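Local structure of protein interacting with Hsp90 1 (Saccharomyces cerevisiae, 4CHH) at residues Cys139-Ser142 / Cys143-Arg146. The protein takes part in pre-rRNA processing, is required for the NOP58-snoRNA interaction, and belongs to the Hsp90-associated R2TP complex. Sequence-based numbering, arbitrary orientation.
Sequences CLES and CEIR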
loop_
_atom_site.group_PDB
_atom_site.type_symbol
_atom_site.label_atom_id
_atom_site.label_comp_id
_atom_site.label_asym_id
_atom_site.label_seq_id
_atom_site.Cartn_x
_atom_site.Cartn_y
_atom_site.Cartn_z
ATOM N N CYS A 139 1.052 4.927 0.746
ATOM C CA CYS A 139 0.432 3.686 1.228
ATOM C C CYS A 139 -0.388 3.962 2.479
ATOM O O CYS A 139 -1.518 3.501 2.562
ATOM C CB CYS A 139 1.481 2.601 1.473
ATOM S SG CYS A 139 2.215 1.956 -0.039
ATOM N N LEU A 140 0.149 4.757 3.428
ATOM C CA LEU A 140 -0.584 5.131 4.629
ATOM C C LEU A 140 -1.831 5.933 4.266
ATOM O O LEU A 140 -2.903 5.643 4.774
ATOM C CB LEU A 140 0.298 5.947 5.591
ATOM C CG LEU A 140 1.453 5.183 6.251
ATOM C CD1 LEU A 140 2.554 6.136 6.679
ATOM C CD2 LEU A 140 0.970 4.333 7.405
ATOM N N GLU A 141 -1.693 6.938 3.377
ATOM C CA GLU A 141 -2.840 7.740 2.932
ATOM C C GLU A 141 -3.877 6.880 2.229
ATOM O O GLU A 141 -5.071 7.117 2.398
ATOM C CB GLU A 141 -2.390 8.868 1.981
ATOM C CG GLU A 141 -1.558 9.927 2.686
ATOM C CD GLU A 141 -0.960 11.032 1.820
ATOM O OE1 GLU A 141 -0.723 10.811 0.609
ATOM O OE2 GLU A 141 -0.658 12.107 2.382
ATOM N N SER A 142 -3.432 5.878 1.442
ATOM C CA SER A 142 -4.369 5.000 0.726
ATOM C C SER A 142 -5.285 4.247 1.672
ATOM O O SER A 142 -6.468 4.138 1.368
ATOM C CB SER A 142 -3.640 4.019 -0.186
ATOM O OG SER A 142 -2.887 4.763 -1.126
ATOM N N CYS A 143 -4.762 3.718 2.810
ATOM C CA CYS A 143 -5.607 2.980 3.764
ATOM C C CYS A 143 -6.535 3.940 4.472
ATOM O O CYS A 143 -7.698 3.611 4.709
ATOM C CB CYS A 143 -4.752 2.182 4.751
ATOM S SG CYS A 143 -3.567 1.069 3.941
ATOM N N GLU A 144 -6.014 5.141 4.806
ATOM C CA GLU A 144 -6.769 6.210 5.458
ATOM C C GLU A 144 -7.973 6.639 4.613
ATOM O O GLU A 144 -9.052 6.846 5.150
ATOM C CB GLU A 144 -5.867 7.423 5.700
ATOM C CG GLU A 144 -4.889 7.172 6.831
ATOM C CD GLU A 144 -3.971 8.336 7.092
ATOM O OE1 GLU A 144 -3.551 9.001 6.112
ATOM O OE2 GLU A 144 -3.647 8.562 8.282
ATOM N N ILE A 145 -7.771 6.787 3.302
ATOM C CA ILE A 145 -8.806 7.192 2.354
ATOM C C ILE A 145 -9.878 6.088 2.194
ATOM O O ILE A 145 -11.082 6.373 2.336
ATOM C CB ILE A 145 -8.176 7.590 0.978
ATOM C CG1 ILE A 145 -7.493 8.971 1.088
ATOM C CG2 ILE A 145 -9.224 7.600 -0.180
ATOM C CD1 ILE A 145 -6.402 9.252 -0.044
ATOM N N ARG A 146 -9.443 4.846 1.891
ATOM C CA ARG A 146 -10.396 3.792 1.593
ATOM C C ARG A 146 -11.231 3.355 2.809
ATOM O O ARG A 146 -12.370 2.955 2.598
ATOM C CB ARG A 146 -9.733 2.584 0.899
ATOM C CG ARG A 146 -8.860 1.678 1.773
ATOM C CD ARG A 146 -8.919 0.235 1.241
ATOM N NE ARG A 146 -10.235 -0.385 1.461
ATOM C CZ ARG A 146 -10.899 -1.123 0.570
ATOM N NH1 ARG A 146 -10.376 -1.369 -0.623
ATOM N NH2 ARG A 146 -12.090 -1.626 0.873
#
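E144 lies back along the helix over the preceding turn, its CG 3.2 Å from the carbonyl O of L140 and its OE1 3.5 Å from CA of E141. CG sits anti to its own carbonyl carbon (chi1 -73°), and the extended chain beyond it lays the carboxylate beside the backbone of L140 and E141. The two glutamate side chains cross at a slant, carboxylate planes 25° apart, with E141 OE2 and E144 OE1 5.7 Å from each other. E144 OE2 makes a salt bridge to R153 and accepts the backbone N-H of L151; the cation of R153 probably offsets the like charge of E141. Both glutamates sit in the last turns of helix 129-147 in the PIH1 N-terminal domain, where i to i+4 bonds such as I145 N to E141 O (2.9 Å) run in succession, and the buried side chains of C139 and C143 face the mixed sheet, both touching C115. With an alanine in place of E144, R153 would probably lose its charged mate and the N-H of L151 this acceptor. I145 sends CG1 and CD1 alongside the carbonyl O of E141, CG1 at 3.3 Å. S142 turns OG back to the carbonyl O of W138, one turn earlier, in a hydrogen bond.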